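Local structure of O-methyltransferase (Saccharopolyspora spinosa, 4CE0) at residues A6-L11 / M93-Q98; Q177-L182 / R197-K202. The protein probably transfers a methyl group from S-adenosyl-L-methionine to the 4'-hydroxyl of the spinosyn rhamnose, in a magnesium-dependent step of antibiotic biosynthesis. All blocks are in the same frame, centred on the assembly; numbering follows the deposited sequence.

Contact 1 (A6-L11 / M93-Q98); sequences ALYLDL and MRAVLQ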
loop_
_atom_site.group_PDB
_atom_site.type_symbol
_atom_site.label_atom_id
_atom_site.label_comp_id
_atom_site.label_asym_id
_atom_site.label_seq_id
_atom_site.Cartn_x
_atom_site.Cartn_y
_atom_site.Cartn_z
ATOM N N ALA A 6 -11.413 -5.094 2.794
ATOM C CA ALA A 6 -11.339 -4.870 1.352
ATOM C C ALA A 6 -10.387 -3.744 0.952
ATOM O O ALA A 6 -9.683 -3.872 -0.043
ATOM C CB ALA A 6 -12.748 -4.597 0.759
ATOM N N LEU A 7 -10.385 -2.635 1.701
ATOM C CA LEU A 7 -9.496 -1.483 1.396
ATOM C C LEU A 7 -8.023 -1.873 1.429
ATOM O O LEU A 7 -7.235 -1.544 0.521
ATOM C CB LEU A 7 -9.751 -0.347 2.385
ATOM C CG LEU A 7 -11.053 0.437 2.185
ATOM C CD1 LEU A 7 -11.249 1.435 3.300
ATOM C CD2 LEU A 7 -11.013 1.122 0.842
ATOM N N TYR A 8 -7.663 -2.586 2.491
ATOM C CA TYR A 8 -6.325 -3.155 2.629
ATOM C C TYR A 8 -5.913 -3.936 1.402
ATOM O O TYR A 8 -4.889 -3.643 0.778
ATOM C CB TYR A 8 -6.307 -4.058 3.849
ATOM C CG TYR A 8 -5.038 -4.836 4.080
ATOM C CD1 TYR A 8 -3.795 -4.195 4.166
ATOM C CD2 TYR A 8 -5.076 -6.218 4.224
ATOM C CE1 TYR A 8 -2.618 -4.916 4.403
ATOM C CE2 TYR A 8 -3.893 -6.956 4.477
ATOM C CZ TYR A 8 -2.684 -6.297 4.559
ATOM O OH TYR A 8 -1.549 -7.042 4.791
ATOM N N LEU A 9 -6.722 -4.931 1.033
ATOM C CA LEU A 9 -6.361 -5.806 -0.081
ATOM C C LEU A 9 -6.334 -5.080 -1.439
ATOM O O LEU A 9 -5.472 -5.347 -2.288
ATOM C CB LEU A 9 -7.298 -6.999 -0.138
ATOM C CG LEU A 9 -7.240 -7.892 1.091
ATOM C CD1 LEU A 9 -8.245 -9.042 0.976
ATOM C CD2 LEU A 9 -5.866 -8.459 1.255
ATOM N N ASP A 10 -7.243 -4.142 -1.629
ATOM C CA ASP A 10 -7.248 -3.353 -2.847
ATOM C C ASP A 10 -5.984 -2.521 -2.937
ATOM O O ASP A 10 -5.316 -2.503 -3.981
ATOM C CB ASP A 10 -8.462 -2.432 -2.884
ATOM C CG ASP A 10 -8.557 -1.647 -4.186
ATOM O OD1 ASP A 10 -8.732 -2.282 -5.258
ATOM O OD2 ASP A 10 -8.471 -0.402 -4.139
ATOM N N LEU A 11 -5.622 -1.844 -1.841
ATOM C CA LEU A 11 -4.353 -1.112 -1.851
ATOM C C LEU A 11 -3.143 -2.033 -2.098
ATOM O O LEU A 11 -2.222 -1.692 -2.872
ATOM C CB LEU A 11 -4.175 -0.285 -0.583
ATOM C CG LEU A 11 -2.828 0.421 -0.418
ATOM C CD1 LEU A 11 -2.555 1.423 -1.502
ATOM C CD2 LEU A 11 -2.791 1.079 1.012
ATOM N N MET A 93 -1.124 -13.782 -0.932
ATOM C CA MET A 93 -1.886 -14.854 -0.289
ATOM C C MET A 93 -1.772 -14.738 1.231
ATOM O O MET A 93 -2.743 -14.934 1.962
ATOM C CB MET A 93 -1.395 -16.232 -0.747
ATOM C CG MET A 93 -1.559 -16.462 -2.198
ATOM S SD MET A 93 -1.290 -18.178 -2.665
ATOM C CE MET A 93 0.468 -18.186 -2.685
ATOM N N ARG A 94 -0.592 -14.417 1.707
ATOM C CA ARG A 94 -0.406 -14.268 3.158
ATOM C C ARG A 94 -1.242 -13.092 3.657
ATOM O O ARG A 94 -1.799 -13.114 4.766
ATOM C CB ARG A 94 1.059 -14.068 3.505
ATOM C CG ARG A 94 1.348 -13.701 5.001
ATOM C CD ARG A 94 1.028 -14.795 5.989
ATOM N NE ARG A 94 1.049 -14.341 7.392
ATOM C CZ ARG A 94 -0.027 -13.948 8.079
ATOM N NH1 ARG A 94 -1.230 -13.890 7.513
ATOM N NH2 ARG A 94 0.095 -13.587 9.342
ATOM N N ALA A 95 -1.369 -12.077 2.816
ATOM C CA ALA A 95 -2.121 -10.879 3.234
ATOM C C ALA A 95 -3.626 -11.173 3.265
ATOM O O ALA A 95 -4.345 -10.649 4.114
ATOM C CB ALA A 95 -1.813 -9.718 2.340
ATOM N N VAL A 96 -4.110 -12.021 2.363
ATOM C CA VAL A 96 -5.525 -12.368 2.417
ATOM C C VAL A 96 -5.859 -13.085 3.747
ATOM O O VAL A 96 -6.831 -12.718 4.432
ATOM C CB VAL A 96 -5.964 -13.203 1.230
ATOM C CG1 VAL A 96 -7.450 -13.461 1.329
ATOM C CG2 VAL A 96 -5.632 -12.487 -0.087
ATOM N N LEU A 97 -5.055 -14.093 4.110
ATOM C CA LEU A 97 -5.172 -14.739 5.428
ATOM C C LEU A 97 -5.184 -13.726 6.570
ATOM O O LEU A 97 -5.981 -13.829 7.502
ATOM C CB LEU A 97 -4.017 -15.723 5.672
ATOM C CG LEU A 97 -3.888 -16.898 4.707
ATOM C CD1 LEU A 97 -2.715 -17.776 5.124
ATOM C CD2 LEU A 97 -5.182 -17.679 4.650
ATOM N N GLN A 98 -4.254 -12.779 6.530
ATOM C CA GLN A 98 -4.244 -11.690 7.497
ATOM C C GLN A 98 -5.554 -10.916 7.448
ATOM O O GLN A 98 -6.079 -10.553 8.491
ATOM C CB GLN A 98 -3.076 -10.728 7.195
ATOM C CG GLN A 98 -2.908 -9.609 8.209
ATOM C CD GLN A 98 -2.537 -10.129 9.576
ATOM O OE1 GLN A 98 -3.043 -9.650 10.595
ATOM N NE2 GLN A 98 -1.654 -11.121 9.611
#
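Tyr8 and Leu9 near the start of helix 6-16 pack against Ala95 and Val96 of helix 88-100, a nearly antiparallel helix pair on the flank of the Rossmann-like methyltransferase fold. Helix 88-100 follows strand 78-82 and rests on the sheet through Met93 and Leu97; helix 6-16 lies outside it as an added layer. The two short axes come within 10.2 Å and run at 171°. Leu9 and Val96 are the nearest pair in register, their CA atoms 7.1 Å apart, though the Val96 side chain sets off away from helix 6-16.

No hydrogen bond crosses this interface; the touches are van der Waals. Tyr8 comes up against the methyl group of Ala95: chi1 175° puts CG anti to the backbone N, and at the far end of the ring the hydroxyl OH sits 3.6 Å from Ala95 CB. Leu9 enters beside it with one branch: CD2 lies 4.1 Å from Val96 CA and 4.3 Å from Val96 CG2. Beyond the pair, Leu9 and Val96 both touch helix 56-73, while Tyr8 and Gln98 also pack on Leu7 of the second subunit, which ties this corner to the dimer interface. Two atoms converge on a single backbone oxygen: Ala95 O lies near the plane of the Tyr8 ring, at its edge, 3.7 Å from CE2, and Leu9 CD2 approaches the same oxygen at 3.9 Å.

Contact 2 (Q177-L182 / R197-K202); sequences QELAVL and RNLYPK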
loop_
_atom_site.group_PDB
_atom_site.type_symbol
_atom_site.label_atom_id
_atom_site.label_comp_id
_atom_site.label_asym_id
_atom_site.label_seq_id
_atom_site.Cartn_x
_atom_site.Cartn_y
_atom_site.Cartn_z
ATOM N N GLN A 177 1.454 -31.180 3.518
ATOM C CA GLN A 177 0.496 -32.285 3.709
ATOM C C GLN A 177 -0.746 -32.123 2.849
ATOM O O GLN A 177 -1.202 -33.062 2.192
ATOM C CB GLN A 177 0.063 -32.383 5.176
ATOM C CG GLN A 177 0.807 -33.409 5.987
ATOM C CD GLN A 177 2.267 -33.077 6.119
ATOM O OE1 GLN A 177 2.992 -32.999 5.128
ATOM N NE2 GLN A 177 2.712 -32.868 7.349
ATOM N N GLU A 178 -1.323 -30.932 2.881
ATOM C CA GLU A 178 -2.450 -30.636 2.007
ATOM C C GLU A 178 -2.498 -29.181 1.569
ATOM O O GLU A 178 -1.960 -28.295 2.221
ATOM C CB GLU A 178 -3.783 -31.079 2.633
ATOM C CG GLU A 178 -4.095 -30.519 3.990
ATOM C CD GLU A 178 -5.334 -31.144 4.622
ATOM O OE1 GLU A 178 -6.056 -31.879 3.931
ATOM O OE2 GLU A 178 -5.599 -30.887 5.809
ATOM N N LEU A 179 -3.145 -28.969 0.439
ATOM C CA LEU A 179 -3.193 -27.674 -0.183
ATOM C C LEU A 179 -4.629 -27.396 -0.514
ATOM O O LEU A 179 -5.351 -28.279 -0.975
ATOM C CB LEU A 179 -2.355 -27.662 -1.475
ATOM C CG LEU A 179 -0.824 -27.745 -1.324
ATOM C CD1 LEU A 179 -0.119 -27.949 -2.672
ATOM C CD2 LEU A 179 -0.299 -26.506 -0.653
ATOM N N ALA A 180 -5.028 -26.149 -0.306
ATOM C CA ALA A 180 -6.309 -25.668 -0.785
ATOM C C ALA A 180 -6.127 -24.854 -2.053
ATOM O O ALA A 180 -7.061 -24.707 -2.849
ATOM C CB ALA A 180 -6.970 -24.813 0.285
ATOM N N VAL A 181 -4.944 -24.270 -2.222
ATOM C CA VAL A 181 -4.633 -23.513 -3.436
ATOM C C VAL A 181 -3.222 -23.853 -3.904
ATOM O O VAL A 181 -2.293 -23.869 -3.134
ATOM C CB VAL A 181 -4.762 -21.959 -3.213
ATOM C CG1 VAL A 181 -4.245 -21.164 -4.414
ATOM C CG2 VAL A 181 -6.166 -21.569 -2.853
ATOM N N LEU A 182 -3.070 -24.106 -5.190
ATOM C CA LEU A 182 -1.777 -24.468 -5.758
ATOM C C LEU A 182 -1.575 -23.568 -6.948
ATOM O O LEU A 182 -2.319 -23.659 -7.936
ATOM C CB LEU A 182 -1.763 -25.961 -6.172
ATOM C CG LEU A 182 -0.587 -26.429 -7.046
ATOM C CD1 LEU A 182 0.738 -26.210 -6.301
ATOM C CD2 LEU A 182 -0.745 -27.906 -7.497
ATOM N N ARG A 197 2.825 -33.035 -10.767
ATOM C CA ARG A 197 3.013 -34.440 -10.341
ATOM C C ARG A 197 3.128 -34.585 -8.820
ATOM O O ARG A 197 2.553 -35.490 -8.226
ATOM C CB ARG A 197 4.266 -35.044 -10.954
ATOM C CG ARG A 197 4.135 -35.356 -12.425
ATOM C CD ARG A 197 5.245 -36.290 -12.956
ATOM N NE ARG A 197 5.159 -36.349 -14.411
ATOM C CZ ARG A 197 4.182 -36.967 -15.072
ATOM N NH1 ARG A 197 3.228 -37.627 -14.411
ATOM N NH2 ARG A 197 4.159 -36.935 -16.395
ATOM N N ASN A 198 3.872 -33.689 -8.186
ATOM C CA ASN A 198 4.117 -33.800 -6.763
ATOM C C ASN A 198 3.084 -33.129 -5.858
ATOM O O ASN A 198 2.887 -33.587 -4.728
ATOM C CB ASN A 198 5.534 -33.299 -6.438
ATOM C CG ASN A 198 6.627 -34.146 -7.141
ATOM O OD1 ASN A 198 6.828 -35.286 -6.784
ATOM N ND2 ASN A 198 7.320 -33.573 -8.120
ATOM N N LEU A 199 2.429 -32.053 -6.315
ATOM C CA LEU A 199 1.565 -31.289 -5.406
ATOM C C LEU A 199 0.079 -31.415 -5.695
ATOM O O LEU A 199 -0.741 -31.284 -4.789
ATOM C CB LEU A 199 1.983 -29.812 -5.366
ATOM C CG LEU A 199 3.421 -29.528 -4.931
ATOM C CD1 LEU A 199 3.679 -28.004 -4.963
ATOM C CD2 LEU A 199 3.718 -30.101 -3.537
ATOM N N TYR A 200 -0.292 -31.666 -6.947
ATOM C CA TYR A 200 -1.711 -31.837 -7.233
ATOM C C TYR A 200 -2.385 -32.897 -6.367
ATOM O O TYR A 200 -3.515 -32.707 -5.948
ATOM C CB TYR A 200 -1.975 -32.203 -8.679
ATOM C CG TYR A 200 -3.461 -32.154 -8.991
ATOM C CD1 TYR A 200 -4.091 -30.942 -9.155
ATOM C CD2 TYR A 200 -4.235 -33.326 -9.107
ATOM C CE1 TYR A 200 -5.435 -30.862 -9.438
ATOM C CE2 TYR A 200 -5.609 -33.253 -9.382
ATOM C CZ TYR A 200 -6.193 -31.995 -9.554
ATOM O OH TYR A 200 -7.540 -31.826 -9.842
ATOM N N PRO A 201 -1.703 -34.027 -6.122
ATOM C CA PRO A 201 -2.335 -35.054 -5.275
ATOM C C PRO A 201 -2.645 -34.546 -3.863
ATOM O O PRO A 201 -3.565 -35.070 -3.238
ATOM C CB PRO A 201 -1.297 -36.187 -5.238
ATOM C CG PRO A 201 -0.439 -35.986 -6.475
ATOM C CD PRO A 201 -0.409 -34.470 -6.676
ATOM N N LYS A 202 -1.928 -33.523 -3.387
ATOM C CA LYS A 202 -2.164 -32.969 -2.046
ATOM C C LYS A 202 -3.278 -31.931 -2.024
ATOM O O LYS A 202 -3.683 -31.452 -0.942
ATOM C CB LYS A 202 -0.878 -32.322 -1.497
ATOM C CG LYS A 202 0.200 -33.324 -1.153
ATOM C CD LYS A 202 1.588 -32.707 -1.091
ATOM C CE LYS A 202 2.624 -33.776 -0.709
ATOM N NZ LYS A 202 4.012 -33.325 -0.982
#
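Lys202 lies against the backbone of Gln177 and Glu178 where the end of helix 189-199 comes back to the start of strand 179-184. Of all the residues here it loses the most surface to the contact, and it does so with its carbonyl oxygen and the inner part of its side chain. CB comes first, 3.8 Å from Gln177 O, with Glu178 CA a little farther off. CG then closes on the same carbonyl oxygen, at 3.6 Å; it stands beside Lys202 N, anti to the carbonyl carbon (chi1 -70°). From CG outward the chain is extended, and its ammonium end leads away from 177-182.

The backbone of Lys202 does the polar work. Its O accepts the N-H of Leu179 at 2.9 Å (154° at the hydrogen), with the donor 46° above the carbonyl plane, and Glu178 CA adds a CA-H...O contact to the same oxygen. This fastens the chain leaving the short 3-10 turn 200-202, itself closed by a bond from Lys202 N to Leu199 O.

Three leucines fill the angle between strand and helix. Leu179 crosses Leu199 obliquely, bringing CD1 to 3.9 Å from Leu199 CB. Leu182 meets Leu199 at about a right angle, the two CD1 atoms 3.7 Å apart, while its CD2 branch lies 3.8 Å from Tyr200 N. Leu199 also reaches Thr82 on the neighbouring strand. Helix 189-199 links the parallel, adjacent strands 179-184 and 207-211, a beta-alpha-beta crossover of the class I methyltransferase fold, whose first strand leads to the magnesium ligand Asp185.

How the contacts relate
Contact 1 is the more buried of the two, although its centre lies farther from the middle of the chain, about 16 Å against about 12 Å; there the second subunit helps to cover it. Contact 2 is only partly buried, with leucines inside and Gln177 and Glu178 at the surface. Their chemistry follows: van der Waals touches without a hydrogen bond in contact 1, a tyrosine hydroxyl and a backbone oxygen among them, and a backbone hydrogen bond plus leucine packing in contact 2. Their centres are 23 Å apart and they do not touch, yet the segments of both also touch strand 78-82 and helix 56-73.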